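Local coordinates for protein iron transport multicopper oxidase FET3 (Saccharomyces cerevisiae, PDB 1ZPU) that oxidises ferrous iron to ferric iron with its four copper ions and molecular oxygen, feeding the high-affinity iron uptake of yeast, and also oxidises cuprous ions, at residues A[185-190]-A[239-244]; A[99-104]-A[189-194]; A[353-358]-A[483-488]; A[401-406]-A[437-442]. All coordinates share one frame; numbering follows the deposited sequence.

Contact 1 of 4, residues A[185-190]-A[239-244]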
# COMPACT_ATOMS: atom_id res chain seq x y z
N ASP A 185 33.59 3.29 -7.62
CA ASP A 185 33.87 1.95 -7.09
C ASP A 185 33.27 1.74 -5.70
O ASP A 185 33.97 1.41 -4.74
CB ASP A 185 35.39 1.68 -7.09
CG ASP A 185 35.72 0.26 -6.65
OD1 ASP A 185 35.00 -0.68 -7.07
OD2 ASP A 185 36.70 0.07 -5.88
N THR A 186 31.97 1.94 -5.59
CA THR A 186 31.29 1.82 -4.31
C THR A 186 29.97 1.08 -4.50
O THR A 186 29.27 1.28 -5.49
CB THR A 186 31.08 3.21 -3.66
OG1 THR A 186 32.34 3.86 -3.51
CG2 THR A 186 30.42 3.09 -2.30
N THR A 187 29.68 0.18 -3.58
CA THR A 187 28.42 -0.54 -3.59
C THR A 187 27.43 0.21 -2.71
O THR A 187 27.66 0.38 -1.51
CB THR A 187 28.57 -1.99 -3.08
OG1 THR A 187 29.42 -2.73 -3.97
CG2 THR A 187 27.21 -2.68 -3.00
N TYR A 188 26.33 0.66 -3.32
CA TYR A 188 25.27 1.35 -2.60
C TYR A 188 24.08 0.44 -2.41
O TYR A 188 23.67 -0.26 -3.34
CB TYR A 188 24.82 2.59 -3.36
CG TYR A 188 25.80 3.73 -3.29
CD1 TYR A 188 26.91 3.78 -4.14
CD2 TYR A 188 25.64 4.75 -2.36
CE1 TYR A 188 27.82 4.84 -4.07
CE2 TYR A 188 26.54 5.81 -2.27
CZ TYR A 188 27.62 5.85 -3.12
OH TYR A 188 28.51 6.89 -3.04
N LEU A 189 23.53 0.43 -1.20
CA LEU A 189 22.22 -0.17 -0.98
C LEU A 189 21.15 0.90 -1.24
O LEU A 189 21.04 1.90 -0.53
CB LEU A 189 22.10 -0.76 0.43
CG LEU A 189 20.86 -1.62 0.71
CD1 LEU A 189 21.02 -3.01 0.14
CD2 LEU A 189 20.57 -1.71 2.19
N LEU A 190 20.38 0.68 -2.30
CA LEU A 190 19.42 1.65 -2.75
C LEU A 190 18.01 1.11 -2.50
O LEU A 190 17.61 0.11 -3.11
CB LEU A 190 19.66 1.92 -4.24
CG LEU A 190 19.14 3.19 -4.91
CD1 LEU A 190 19.61 3.22 -6.34
CD2 LEU A 190 17.65 3.24 -4.86
N LEU A 239 21.02 -3.42 -4.85
CA LEU A 239 22.44 -3.11 -4.80
C LEU A 239 22.85 -2.47 -6.13
O LEU A 239 22.44 -2.95 -7.19
CB LEU A 239 23.26 -4.39 -4.57
CG LEU A 239 23.29 -5.10 -3.22
CD1 LEU A 239 23.84 -6.50 -3.39
CD2 LEU A 239 24.11 -4.35 -2.20
N VAL A 240 23.64 -1.41 -6.06
CA VAL A 240 24.17 -0.73 -7.24
C VAL A 240 25.65 -0.48 -7.01
O VAL A 240 26.03 0.13 -6.01
CB VAL A 240 23.45 0.61 -7.50
CG1 VAL A 240 24.17 1.42 -8.56
CG2 VAL A 240 22.01 0.37 -7.93
N HIS A 241 26.49 -0.98 -7.92
CA HIS A 241 27.92 -0.76 -7.80
C HIS A 241 28.37 0.26 -8.84
O HIS A 241 28.14 0.09 -10.05
CB HIS A 241 28.71 -2.07 -7.90
CG HIS A 241 30.15 -1.94 -7.50
ND1 HIS A 241 30.55 -1.69 -6.20
CD2 HIS A 241 31.30 -2.05 -8.22
CE1 HIS A 241 31.87 -1.63 -6.14
NE2 HIS A 241 32.35 -1.86 -7.35
N THR A 242 29.02 1.32 -8.35
CA THR A 242 29.43 2.44 -9.17
C THR A 242 30.73 2.15 -9.94
O THR A 242 31.52 1.30 -9.53
CB THR A 242 29.56 3.73 -8.32
OG1 THR A 242 30.59 3.57 -7.34
CG2 THR A 242 28.25 4.05 -7.61
N LYS A 243 30.92 2.87 -11.05
CA LYS A 243 32.03 2.69 -11.96
C LYS A 243 33.32 3.31 -11.44
O LYS A 243 33.29 4.06 -10.47
CB LYS A 243 31.68 3.32 -13.31
CG LYS A 243 30.29 3.01 -13.78
CD LYS A 243 30.15 2.94 -15.29
CE LYS A 243 28.79 2.32 -15.64
NZ LYS A 243 28.66 1.78 -17.04
N ASN A 244 34.44 3.00 -12.09
CA ASN A 244 35.74 3.53 -11.69
C ASN A 244 36.00 4.96 -12.16
O ASN A 244 36.81 5.67 -11.56
CB ASN A 244 36.87 2.59 -12.08
CG ASN A 244 36.91 1.34 -11.21
OD1 ASN A 244 36.10 1.20 -10.30
ND2 ASN A 244 37.84 0.43 -11.50
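Strands 187-190 and 239-241 pair antiparallel as neighbours in one sheet of the second cupredoxin domain, and the loops at D185-T186 and T242-N244 extend the contact. Y188 pairs with V240 (hydrogen-bonded), T187 with H241 and L189 with L239 (non-hydrogen-bonded). The evidence is a pair of backbone bonds, Y188 N to V240 O at 2.8 Å and V240 N to Y188 O at 3.0 Å. Beyond the regular strands the ladder continues through T242 N to T186 O and ends with D185 N to K243 O, where the donor stands above the carbonyl plane. T242 OG1 takes over a backbone role by accepting T186 N at 2.8 Å, and it also bonds Q183 O.

On the face that carries T187 and H241, the imidazole has CG anti to the backbone N (chi1 -168°), and its two nitrogens each find a partner: NE2 donates to D185 OD1 at 2.9 Å, and ND1 and T187 OG1 are hydrogen-bonded at 2.7 Å. The carboxylate is met on its anti side, its plane 88° from that of the ring. Bonds at both nitrogens would restrict rotation of the imidazole.

The domain is a beta sandwich, and strand 187-194 runs between strands 133-142 and 235-241 in one of its sheets. V240 CG2 meets L190 CD1 at 4.1 Å, and both side chains touch I205 of the opposing sheet. T187 CG2 instead packs on L239 CD2. Near the strand ends T242 CG2 lies 3.7 Å from Y188 CE1; the tyrosine ring also meets W180 edge-to-face, and its OH bonds Q183 N.

Contact 2 of 4, residues A[99-104]-A[189-194]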
# COMPACT_ATOMS: atom_id res chain seq x y z
N VAL A 99 11.64 -6.92 9.30
CA VAL A 99 12.95 -6.37 9.01
C VAL A 99 12.91 -5.77 7.61
O VAL A 99 12.20 -6.27 6.74
CB VAL A 99 14.03 -7.47 9.12
CG1 VAL A 99 15.21 -7.21 8.19
CG2 VAL A 99 14.51 -7.54 10.53
N GLY A 100 13.64 -4.68 7.40
CA GLY A 100 13.83 -4.17 6.05
C GLY A 100 13.14 -2.87 5.77
O GLY A 100 13.06 -1.99 6.64
N THR A 101 12.64 -2.73 4.54
CA THR A 101 12.14 -1.45 4.06
C THR A 101 10.62 -1.35 4.12
O THR A 101 9.91 -2.13 3.48
CB THR A 101 12.66 -1.15 2.63
OG1 THR A 101 14.07 -1.43 2.58
CG2 THR A 101 12.40 0.32 2.26
N TYR A 102 10.13 -0.39 4.90
CA TYR A 102 8.69 -0.15 4.99
C TYR A 102 8.41 1.33 4.86
O TYR A 102 9.32 2.13 4.69
CB TYR A 102 8.12 -0.71 6.31
CG TYR A 102 8.43 -2.17 6.48
CD1 TYR A 102 9.68 -2.58 6.94
CD2 TYR A 102 7.51 -3.14 6.16
CE1 TYR A 102 9.99 -3.90 7.07
CE2 TYR A 102 7.80 -4.48 6.29
CZ TYR A 102 9.05 -4.85 6.74
OH TYR A 102 9.37 -6.18 6.88
N TRP A 103 7.14 1.69 4.92
CA TRP A 103 6.74 3.09 4.97
C TRP A 103 5.45 3.28 5.75
O TRP A 103 4.73 2.33 6.06
CB TRP A 103 6.62 3.70 3.56
CG TRP A 103 5.58 3.08 2.65
CD1 TRP A 103 5.53 1.78 2.24
CD2 TRP A 103 4.50 3.75 1.98
NE1 TRP A 103 4.47 1.59 1.40
CE2 TRP A 103 3.82 2.78 1.21
CE3 TRP A 103 4.04 5.06 1.96
CZ2 TRP A 103 2.70 3.08 0.44
CZ3 TRP A 103 2.93 5.37 1.18
CH2 TRP A 103 2.27 4.38 0.43
N TYR A 104 5.18 4.53 6.09
CA TYR A 104 3.96 4.87 6.77
C TYR A 104 3.21 5.91 5.97
O TYR A 104 3.81 6.78 5.34
CB TYR A 104 4.29 5.38 8.17
CG TYR A 104 4.95 6.73 8.22
CD1 TYR A 104 4.20 7.89 8.32
CD2 TYR A 104 6.34 6.85 8.22
CE1 TYR A 104 4.80 9.13 8.39
CE2 TYR A 104 6.96 8.10 8.29
CZ TYR A 104 6.18 9.23 8.38
OH TYR A 104 6.76 10.48 8.46
N LEU A 189 23.53 0.43 -1.20
CA LEU A 189 22.22 -0.17 -0.98
C LEU A 189 21.15 0.90 -1.24
O LEU A 189 21.04 1.90 -0.53
CB LEU A 189 22.10 -0.76 0.43
CG LEU A 189 20.86 -1.62 0.71
CD1 LEU A 189 21.02 -3.01 0.14
CD2 LEU A 189 20.57 -1.71 2.19
N LEU A 190 20.38 0.68 -2.30
CA LEU A 190 19.42 1.65 -2.75
C LEU A 190 18.01 1.11 -2.50
O LEU A 190 17.61 0.11 -3.11
CB LEU A 190 19.66 1.92 -4.24
CG LEU A 190 19.14 3.19 -4.91
CD1 LEU A 190 19.61 3.22 -6.34
CD2 LEU A 190 17.65 3.24 -4.86
N ARG A 191 17.28 1.76 -1.59
CA ARG A 191 15.90 1.39 -1.30
C ARG A 191 14.96 2.17 -2.19
O ARG A 191 14.77 3.37 -2.00
CB ARG A 191 15.53 1.67 0.15
CG ARG A 191 16.45 1.07 1.19
CD ARG A 191 16.23 1.77 2.50
NE ARG A 191 17.41 1.71 3.35
CZ ARG A 191 17.65 0.71 4.19
NH1 ARG A 191 16.77 -0.30 4.31
NH2 ARG A 191 18.77 0.71 4.92
N ILE A 192 14.35 1.50 -3.15
CA ILE A 192 13.43 2.19 -4.05
C ILE A 192 12.01 1.92 -3.59
O ILE A 192 11.58 0.77 -3.58
CB ILE A 192 13.62 1.76 -5.53
CG1 ILE A 192 15.10 1.77 -5.89
CG2 ILE A 192 12.95 2.72 -6.47
CD1 ILE A 192 15.47 0.80 -6.99
N VAL A 193 11.30 2.98 -3.19
CA VAL A 193 9.94 2.84 -2.68
C VAL A 193 8.98 3.64 -3.53
O VAL A 193 9.19 4.84 -3.75
CB VAL A 193 9.81 3.35 -1.23
CG1 VAL A 193 8.43 3.08 -0.69
CG2 VAL A 193 10.87 2.71 -0.32
N ASN A 194 7.91 3.00 -4.02
CA ASN A 194 6.86 3.78 -4.64
C ASN A 194 5.77 4.24 -3.64
O ASN A 194 4.85 3.49 -3.32
CB ASN A 194 6.26 3.07 -5.85
CG ASN A 194 5.30 3.95 -6.58
OD1 ASN A 194 4.87 4.98 -6.04
ND2 ASN A 194 4.95 3.57 -7.80
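The W103 indole carries V193 CG1 over one face, 4.3 Å above the ring plane and displaced toward its rim; the guanidinium of R191 has T101 OG1 at its edge and L189 CD2, from its own strand, over a face. These contacts join two cupredoxin domains of the multicopper oxidase, strand 100-105 of the first against strand 187-194 of the second. The short strand axes come no nearer than 8.6 Å, at an angle of 34°; no backbone hydrogen bond joins the two segments, and the contact is made mainly by side chains.

Around W103 the contact borders the trinuclear copper cluster: the indole stacks on H62 and also meets H105, both ligands of a type 3 copper, while Y112 approaches it edge-to-face. V193 therefore packs on a ring that itself lies against the copper ligands.

T101 is shared between two kinds of contact. Its CG2, anti to the backbone N (chi1 -46°, measured to OG1), meets V193 CG2 at 3.8 Å and R191 CB at 4.0 Å. Its OG1 has T237 OG1 as the stronger partner, and its carbonyl O accepts R235 NE. An alanine here would probably leave T237 OG1 without this mate and open a gap beside V193 CG2. R191 runs extended from CG to NE past the threonine; its NH2 forms a salt bridge with E134, and an N-acetylglucosamine touches the residue. The remaining polar link across the segments is weak, R191 NH1 donating to T101 OG1 at 3.4 Å.

Contact 3 of 4, residues A[353-358]-A[483-488]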
# COMPACT_ATOMS: atom_id res chain seq x y z
N LEU A 353 -14.00 -7.07 20.08
CA LEU A 353 -13.61 -6.91 21.47
C LEU A 353 -14.77 -6.72 22.44
O LEU A 353 -14.56 -6.60 23.65
CB LEU A 353 -12.60 -5.78 21.63
CG LEU A 353 -11.23 -6.10 21.03
CD1 LEU A 353 -10.31 -4.89 21.11
CD2 LEU A 353 -10.58 -7.31 21.70
N SER A 354 -16.00 -6.71 21.93
CA SER A 354 -17.17 -6.56 22.82
C SER A 354 -18.36 -7.44 22.44
O SER A 354 -19.47 -7.23 22.93
CB SER A 354 -17.59 -5.09 22.93
OG SER A 354 -17.85 -4.55 21.65
N SER A 355 -18.13 -8.41 21.57
CA SER A 355 -19.16 -9.36 21.14
C SER A 355 -19.08 -10.67 21.92
O SER A 355 -19.97 -11.52 21.80
CB SER A 355 -19.01 -9.67 19.65
OG SER A 355 -17.72 -10.18 19.35
N GLY A 356 -18.02 -10.82 22.71
CA GLY A 356 -17.81 -12.03 23.49
C GLY A 356 -17.70 -13.29 22.65
O GLY A 356 -16.81 -13.42 21.82
N ASP A 357 -18.62 -14.21 22.86
CA ASP A 357 -18.57 -15.51 22.21
C ASP A 357 -19.25 -15.53 20.84
O ASP A 357 -19.27 -16.56 20.16
CB ASP A 357 -19.11 -16.60 23.13
CG ASP A 357 -18.19 -16.85 24.33
OD1 ASP A 357 -18.67 -17.36 25.37
OD2 ASP A 357 -16.98 -16.53 24.22
N GLN A 358 -19.78 -14.38 20.42
CA GLN A 358 -20.48 -14.26 19.14
C GLN A 358 -19.55 -13.74 18.03
O GLN A 358 -19.98 -13.46 16.91
CB GLN A 358 -21.67 -13.33 19.29
CG GLN A 358 -22.81 -13.88 20.11
CD GLN A 358 -24.15 -13.41 19.60
OE1 GLN A 358 -24.87 -12.68 20.28
NE2 GLN A 358 -24.50 -13.83 18.38
N GLY A 483 -8.70 -15.58 19.30
CA GLY A 483 -7.28 -15.31 19.53
C GLY A 483 -7.04 -13.85 19.88
O GLY A 483 -6.22 -13.54 20.75
N ILE A 484 -7.77 -12.96 19.21
CA ILE A 484 -7.71 -11.52 19.48
C ILE A 484 -8.18 -11.23 20.90
O ILE A 484 -7.49 -10.53 21.65
CB ILE A 484 -8.55 -10.69 18.46
CG1 ILE A 484 -7.94 -10.76 17.07
CG2 ILE A 484 -8.68 -9.24 18.89
CD1 ILE A 484 -8.94 -10.44 15.99
N GLN A 485 -9.33 -11.79 21.29
CA GLN A 485 -9.90 -11.54 22.61
C GLN A 485 -9.01 -12.06 23.72
O GLN A 485 -8.89 -11.44 24.78
CB GLN A 485 -11.28 -12.19 22.74
CG GLN A 485 -12.40 -11.51 22.00
CD GLN A 485 -13.66 -12.37 21.93
OE1 GLN A 485 -13.60 -13.60 22.07
NE2 GLN A 485 -14.81 -11.74 21.72
N ASP A 486 -8.39 -13.21 23.49
CA ASP A 486 -7.62 -13.90 24.52
C ASP A 486 -6.30 -13.22 24.84
O ASP A 486 -5.83 -13.29 25.98
CB ASP A 486 -7.38 -15.36 24.13
CG ASP A 486 -8.65 -16.21 24.20
OD1 ASP A 486 -9.75 -15.65 24.42
OD2 ASP A 486 -8.55 -17.44 24.02
N ALA A 487 -5.70 -12.56 23.85
CA ALA A 487 -4.46 -11.84 24.07
C ALA A 487 -4.71 -10.52 24.81
O ALA A 487 -5.56 -9.72 24.41
CB ALA A 487 -3.73 -11.60 22.76
N HIS A 488 -3.95 -10.31 25.88
CA HIS A 488 -4.06 -9.11 26.70
C HIS A 488 -3.56 -7.87 25.96
O HIS A 488 -4.20 -6.83 25.99
CB HIS A 488 -3.28 -9.33 27.99
CG HIS A 488 -3.17 -8.11 28.85
ND1 HIS A 488 -2.35 -7.04 28.54
CD2 HIS A 488 -3.75 -7.80 30.04
CE1 HIS A 488 -2.44 -6.12 29.48
NE2 HIS A 488 -3.29 -6.56 30.40
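Q485, L353 and G356 carry this contact, in which the helix 481-486 sends one side chain across to the loop that follows helix 348-352. Q485 does most of it. Its chain is extended beyond CG (chi2 168°), and the terminal amide reaches the backbone of G356, with NE2 donating to G356 O at 2.6 Å. The geometry is that of a well-directed bond: the N-H...O angle is 163°, the donor lies in the carbonyl plane on a lone pair, and the acceptor is almost in the plane of the glutamine amide. NE2 also bonds V352 O, so two backbone carbonyls grip the same nitrogen. That pattern supports the modelled orientation of the amide, since a flipped group would set OE1 against these acceptors.

G356 occupies the second position of a type II' beta turn, S355 to Q358, closed by Q358 N to S355 O at 3.2 Å. Its phi of 60° is easily adopted by glycine, and the turn presents the carbonyl O to the helix. Through S355 OG the turn is also tied back, weakly, to T351 O and V352 O. Both partners belong to the periphery of the third cupredoxin domain, the helix following its strand 474-479, and the side chain of I484 is about 12 Å from that of the copper ligand H397.

L353 supplies the apolar part. Its CD2 meets I484 CG2 at 3.9 Å, the two side chains crossing at about a right angle, and the same methyl lies 4.4 Å from Q485 CA. L353 also touches Q491 and L492, while I484 packs on L349 and V352 of helix 348-352.

Contact 4 of 4, residues A[401-406]-A[437-442]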
# COMPACT_ATOMS: atom_id res chain seq x y z
N PHE A 401 2.32 -12.53 1.92
CA PHE A 401 1.72 -13.74 1.35
C PHE A 401 2.62 -14.43 0.33
O PHE A 401 3.55 -13.83 -0.19
CB PHE A 401 0.38 -13.41 0.70
CG PHE A 401 0.42 -12.19 -0.15
CD1 PHE A 401 -0.08 -10.99 0.33
CD2 PHE A 401 0.97 -12.23 -1.42
CE1 PHE A 401 -0.03 -9.84 -0.45
CE2 PHE A 401 1.02 -11.09 -2.21
CZ PHE A 401 0.52 -9.89 -1.73
N GLN A 402 2.32 -15.69 0.04
CA GLN A 402 2.97 -16.43 -1.04
C GLN A 402 2.24 -16.19 -2.35
O GLN A 402 1.02 -16.40 -2.43
CB GLN A 402 3.00 -17.94 -0.75
CG GLN A 402 3.65 -18.32 0.57
CD GLN A 402 3.93 -19.81 0.72
OE1 GLN A 402 3.26 -20.65 0.12
NE2 GLN A 402 4.93 -20.14 1.55
N THR A 403 2.96 -15.75 -3.37
CA THR A 403 2.39 -15.56 -4.69
C THR A 403 2.58 -16.83 -5.48
O THR A 403 3.69 -17.14 -5.91
CB THR A 403 3.10 -14.43 -5.45
OG1 THR A 403 3.09 -13.23 -4.65
CG2 THR A 403 2.39 -14.15 -6.76
N ILE A 404 1.50 -17.57 -5.68
CA ILE A 404 1.60 -18.88 -6.33
C ILE A 404 1.14 -18.89 -7.80
O ILE A 404 1.56 -19.76 -8.58
CB ILE A 404 0.91 -19.99 -5.52
CG1 ILE A 404 -0.60 -19.81 -5.53
CG2 ILE A 404 1.43 -20.01 -4.09
CD1 ILE A 404 -1.34 -21.05 -5.19
N GLN A 405 0.28 -17.94 -8.17
CA GLN A 405 -0.04 -17.67 -9.59
C GLN A 405 -0.35 -16.20 -9.81
O GLN A 405 -1.03 -15.57 -9.01
CB GLN A 405 -1.20 -18.53 -10.11
CG GLN A 405 -1.67 -18.10 -11.51
CD GLN A 405 -2.51 -19.15 -12.24
OE1 GLN A 405 -2.09 -20.30 -12.42
NE2 GLN A 405 -3.69 -18.74 -12.69
N ARG A 406 0.17 -15.67 -10.91
CA ARG A 406 -0.18 -14.34 -11.38
C ARG A 406 -0.16 -14.34 -12.90
O ARG A 406 0.89 -14.13 -13.52
CB ARG A 406 0.79 -13.30 -10.83
CG ARG A 406 0.41 -11.90 -11.27
CD ARG A 406 1.61 -11.19 -11.82
NE ARG A 406 1.98 -10.14 -10.91
CZ ARG A 406 3.23 -9.78 -10.64
NH1 ARG A 406 4.25 -10.40 -11.21
NH2 ARG A 406 3.43 -8.77 -9.77
N ASP A 437 3.96 -8.12 0.26
CA ASP A 437 2.71 -7.61 0.82
C ASP A 437 1.85 -6.88 -0.21
O ASP A 437 0.70 -6.55 0.06
CB ASP A 437 2.95 -6.77 2.08
CG ASP A 437 3.75 -5.52 1.82
OD1 ASP A 437 4.73 -5.31 2.57
OD2 ASP A 437 3.41 -4.73 0.89
N THR A 438 2.40 -6.65 -1.39
CA THR A 438 1.68 -5.89 -2.40
C THR A 438 2.02 -6.48 -3.76
O THR A 438 3.19 -6.66 -4.09
CB THR A 438 2.04 -4.38 -2.30
OG1 THR A 438 1.88 -3.95 -0.94
CG2 THR A 438 1.16 -3.54 -3.22
N LEU A 439 0.98 -6.79 -4.52
CA LEU A 439 1.08 -7.55 -5.75
C LEU A 439 0.05 -7.04 -6.74
O LEU A 439 -1.08 -6.81 -6.37
CB LEU A 439 0.80 -9.03 -5.45
CG LEU A 439 0.84 -10.04 -6.60
CD1 LEU A 439 2.27 -10.51 -6.90
CD2 LEU A 439 -0.09 -11.22 -6.32
N TYR A 440 0.44 -6.89 -8.01
CA TYR A 440 -0.49 -6.46 -9.04
C TYR A 440 -1.10 -7.62 -9.83
O TYR A 440 -0.42 -8.61 -10.13
CB TYR A 440 0.18 -5.45 -10.00
CG TYR A 440 1.31 -5.97 -10.90
CD1 TYR A 440 1.04 -6.70 -12.05
CD2 TYR A 440 2.64 -5.71 -10.60
CE1 TYR A 440 2.06 -7.17 -12.88
CE2 TYR A 440 3.66 -6.15 -11.41
CZ TYR A 440 3.37 -6.89 -12.55
OH TYR A 440 4.38 -7.35 -13.39
N VAL A 441 -2.39 -7.51 -10.15
CA VAL A 441 -3.00 -8.28 -11.23
C VAL A 441 -2.81 -7.53 -12.52
O VAL A 441 -2.93 -6.29 -12.56
CB VAL A 441 -4.53 -8.40 -11.14
CG1 VAL A 441 -4.95 -9.85 -11.07
CG2 VAL A 441 -5.12 -7.52 -10.05
N ARG A 442 -2.57 -8.27 -13.59
CA ARG A 442 -2.49 -7.69 -14.91
C ARG A 442 -3.89 -7.44 -15.45
O ARG A 442 -4.87 -8.00 -14.93
CB ARG A 442 -1.64 -8.57 -15.83
CG ARG A 442 -0.15 -8.53 -15.47
CD ARG A 442 0.68 -9.48 -16.30
NE ARG A 442 2.09 -9.46 -15.88
CZ ARG A 442 2.71 -10.47 -15.26
NH1 ARG A 442 2.08 -11.60 -14.98
NH2 ARG A 442 3.98 -10.33 -14.91
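R406 crosses Y440 at about a right angle, yet its guanidinium is laid flat on the phenol ring. The planes are 17° apart and CZ stands 3.6 Å from the ring centroid, over the face, which makes a cation-pi stack. Bends at chi2 (-131°) and chi3 turn the chain so that NE also donates to Y440 O at 3.0 Å, with the acceptor close to the guanidinium plane. Over the opposite face of the guanidinium sits L439 CD1, 3.6 Å from NH2, so the flat group is sandwiched between a methyl and an aromatic ring.

R442 comes across R406, presenting a face of its own guanidinium to R406 CD, with the two guanidinium planes steeply inclined. NH1 of R406 and NH2 of R442 are 3.7 Å apart, and D298 forms salt bridges with both, which would probably offset the repulsion; D299 binds R406 NH2. A leucine in place of R406 would probably leave D299 without this partner, Y440 O without its donor and the tyrosine ring without its stacking mate.

These strands come from the two sheets of the third cupredoxin sandwich; the axes of the two short strands approach to 8.8 Å, and L439 packs in the space between them. L439 and T403 meet tip to tip, CD1 to OG1 at 3.6 Å, and L439 CB lies at the edge of the F401 ring, 3.8 Å from CZ. F401 CE1 approaches D437 O at 3.4 Å. That carbonyl accepts ND1 of H395, a type 2 copper ligand, while D437 OD2 bonds H62 and OD1 pairs with R235.

Contacts 1 and 2 share strand 187-194 and residues L189 and L190, their centres 17 Å apart: contact 1 pairs that strand within its own sheet, and contact 2 continues along it to the first cupredoxin domain. Contact 4 is centred 19 Å from contact 2, with nearest atoms about 5 Å apart; R235 bonds residues of both, and H62 touches both W103 and D437. Contact 2, between the first and second domains, and contact 4, in the third, both border the copper cluster. Contact 3 is peripheral, 51 Å from contact 1 between centres. Contacts 1 and 2 close before the others open, and contact 4 falls between the two segments of contact 3.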